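Lectin (Trichosanthes anguina, PDB 4HR6) is a nontoxic three-chain seed lectin related to type II ribosome-inactivating proteins, whose beta-trefoil chain probably binds carbohydrate. Local coordinates at residues N1-L5 with L47-F53. Numbering follows the deposited sequence.
Sequences NRFYL and LAFHTLF
Residues 3-5 are extended (phi -108 to -114°, psi 134 to 147°) and start strand 3-9; residues 47-51 end the short helix 46-51, and Leu52 (phi -111°, psi 137°) leaves helical geometry. The axes of 3-5 and 47-51 approach to 11.4 Å, crossing at -56°; Phe3 CA and Ala48 CA are nearest, 7.9 Å apart. Phe3 and Leu5 direct CA-to-CB toward 47-53, Tyr4 away. Phe3 (chi1 m, chi2 103°) bridges the gap: its CZ lies 3.7 Å from Ala48 CA and 3.8 Å from Ala48 CB, its CE1 4.1 Å from Leu47 CD2 and 3.7 Å from Thr51 OG1. That hydroxyl donates to Leu47 O (2.7 Å). Helix 46-51 thus packs on the mixed sheet of the ribosome-inactivating-protein (RIP) fold, Phe3 and Leu52 both touching Val28 of strand 26-32. Leu52 (mt) sets CD1 over the Phe3 ring in a CH-pi contact, 4.1 Å from the centroid and 18° off the normal. Leu5 CD2 continues the apolar seam to Leu52 CD2 (4.4 Å) and Phe53 CZ (4.3 Å). Arg2, its side chain extended (chi1 to chi3 t), brings CD to 4.4 Å from Leu47 CD2; its NE salt-bridges Asp21. Tyr4 OH hydrogen-bonds Glu23 of another chain.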
loop_
_atom_site.group_PDB
_atom_site.type_symbol
_atom_site.label_atom_id
_atom_site.label_comp_id
_atom_site.label_asym_id
_atom_site.label_seq_id
_atom_site.Cartn_x
_atom_site.Cartn_y
_atom_site.Cartn_z
ATOM N N ASN B 1 18.514 -21.116 -8.602
ATOM C CA ASN B 1 19.423 -20.144 -9.274
ATOM C C ASN B 1 18.812 -18.731 -9.311
ATOM O O ASN B 1 17.793 -18.451 -8.666
ATOM C CB ASN B 1 19.759 -20.612 -10.692
ATOM C CG ASN B 1 18.603 -20.405 -11.653
ATOM O OD1 ASN B 1 17.475 -20.817 -11.367
ATOM N ND2 ASN B 1 18.870 -19.745 -12.789
ATOM N N ARG B 2 19.423 -17.840 -10.084
ATOM C CA ARG B 2 19.162 -16.433 -9.916
ATOM C C ARG B 2 18.195 -15.812 -10.933
ATOM O O ARG B 2 17.713 -14.700 -10.727
ATOM C CB ARG B 2 20.482 -15.713 -9.940
ATOM C CG ARG B 2 20.354 -14.243 -9.664
ATOM C CD ARG B 2 21.692 -13.685 -9.317
ATOM N NE ARG B 2 21.749 -12.286 -9.637
ATOM C CZ ARG B 2 22.853 -11.562 -9.516
ATOM N NH1 ARG B 2 23.972 -12.116 -9.050
ATOM N NH2 ARG B 2 22.831 -10.273 -9.843
ATOM N N PHE B 3 17.896 -16.528 -12.008
ATOM C CA PHE B 3 17.119 -15.968 -13.094
ATOM C C PHE B 3 15.764 -16.657 -13.232
ATOM O O PHE B 3 15.655 -17.883 -13.160
ATOM C CB PHE B 3 17.947 -16.005 -14.389
ATOM C CG PHE B 3 19.228 -15.230 -14.274
ATOM C CD1 PHE B 3 20.433 -15.873 -14.089
ATOM C CD2 PHE B 3 19.211 -13.856 -14.248
ATOM C CE1 PHE B 3 21.596 -15.158 -13.932
ATOM C CE2 PHE B 3 20.368 -13.134 -14.080
ATOM C CZ PHE B 3 21.569 -13.785 -13.922
ATOM N N TYR B 4 14.731 -15.846 -13.413
ATOM C CA TYR B 4 13.369 -16.326 -13.584
ATOM C C TYR B 4 12.953 -16.080 -15.037
ATOM O O TYR B 4 13.190 -14.994 -15.579
ATOM C CB TYR B 4 12.477 -15.560 -12.629
ATOM C CG TYR B 4 11.025 -15.934 -12.624
ATOM C CD1 TYR B 4 10.601 -17.204 -12.247
ATOM C CD2 TYR B 4 10.056 -14.990 -12.946
ATOM C CE1 TYR B 4 9.243 -17.521 -12.211
ATOM C CE2 TYR B 4 8.715 -15.297 -12.912
ATOM C CZ TYR B 4 8.309 -16.553 -12.545
ATOM O OH TYR B 4 6.953 -16.811 -12.528
ATOM N N LEU B 5 12.354 -17.093 -15.652
ATOM C CA LEU B 5 11.957 -17.034 -17.052
ATOM C C LEU B 5 10.473 -16.926 -17.170
ATOM O O LEU B 5 9.710 -17.531 -16.435
ATOM C CB LEU B 5 12.381 -18.280 -17.825
ATOM C CG LEU B 5 13.874 -18.574 -17.920
ATOM C CD1 LEU B 5 14.085 -19.843 -18.734
ATOM C CD2 LEU B 5 14.628 -17.413 -18.542
ATOM N N LEU B 47 27.150 -13.107 -14.703
ATOM C CA LEU B 47 26.635 -14.433 -14.549
ATOM C C LEU B 47 25.510 -14.755 -15.546
ATOM O O LEU B 47 25.324 -15.918 -15.896
ATOM C CB LEU B 47 26.117 -14.591 -13.120
ATOM C CG LEU B 47 25.672 -15.996 -12.723
ATOM C CD1 LEU B 47 26.897 -16.852 -12.454
ATOM C CD2 LEU B 47 24.777 -15.938 -11.498
ATOM N N ALA B 48 24.748 -13.737 -15.962
ATOM C CA ALA B 48 23.699 -13.925 -16.964
ATOM C C ALA B 48 24.266 -14.480 -18.267
ATOM O O ALA B 48 23.668 -15.369 -18.871
ATOM C CB ALA B 48 22.956 -12.623 -17.235
ATOM N N PHE B 49 25.407 -13.956 -18.703
ATOM C CA PHE B 49 25.998 -14.416 -19.966
ATOM C C PHE B 49 26.484 -15.855 -19.902
ATOM O O PHE B 49 26.567 -16.521 -20.934
ATOM C CB PHE B 49 27.166 -13.539 -20.384
ATOM C CG PHE B 49 26.769 -12.155 -20.727
ATOM C CD1 PHE B 49 26.802 -11.162 -19.776
ATOM C CD2 PHE B 49 26.340 -11.844 -22.006
ATOM C CE1 PHE B 49 26.428 -9.872 -20.094
ATOM C CE2 PHE B 49 25.979 -10.558 -22.334
ATOM C CZ PHE B 49 26.012 -9.573 -21.374
ATOM N N HIS B 50 26.827 -16.312 -18.698
ATOM C CA HIS B 50 27.440 -17.611 -18.514
ATOM C C HIS B 50 26.405 -18.669 -18.301
ATOM O O HIS B 50 26.687 -19.824 -18.524
ATOM C CB HIS B 50 28.449 -17.595 -17.357
ATOM C CG HIS B 50 29.731 -16.910 -17.710
ATOM N ND1 HIS B 50 29.951 -15.572 -17.465
ATOM C CD2 HIS B 50 30.841 -17.365 -18.337
ATOM C CE1 HIS B 50 31.148 -15.234 -17.911
ATOM N NE2 HIS B 50 31.712 -16.307 -18.441
ATOM N N THR B 51 25.202 -18.278 -17.904
ATOM C CA THR B 51 24.177 -19.242 -17.570
ATOM C C THR B 51 22.928 -19.167 -18.435
ATOM O O THR B 51 22.172 -20.121 -18.439
ATOM C CB THR B 51 23.748 -19.119 -16.085
ATOM O OG1 THR B 51 23.382 -17.777 -15.806
ATOM C CG2 THR B 51 24.886 -19.499 -15.146
ATOM N N LEU B 52 22.678 -18.065 -19.148
ATOM C CA LEU B 52 21.436 -17.961 -19.927
ATOM C C LEU B 52 21.681 -18.006 -21.416
ATOM O O LEU B 52 22.561 -17.336 -21.923
ATOM C CB LEU B 52 20.701 -16.655 -19.633
ATOM C CG LEU B 52 20.192 -16.411 -18.222
ATOM C CD1 LEU B 52 19.787 -14.950 -18.077
ATOM C CD2 LEU B 52 19.033 -17.344 -17.920
ATOM N N PHE B 53 20.840 -18.754 -22.109
ATOM C CA PHE B 53 20.815 -18.782 -23.567
ATOM C C PHE B 53 22.201 -19.062 -24.131
ATOM O O PHE B 53 22.638 -18.438 -25.090
ATOM C CB PHE B 53 20.220 -17.479 -24.128
ATOM C CG PHE B 53 18.903 -17.088 -23.501
ATOM C CD1 PHE B 53 17.863 -18.003 -23.380
ATOM C CD2 PHE B 53 18.702 -15.802 -23.011
ATOM C CE1 PHE B 53 16.663 -17.643 -22.787
ATOM C CE2 PHE B 53 17.503 -15.447 -22.421
ATOM C CZ PHE B 53 16.487 -16.363 -22.310
#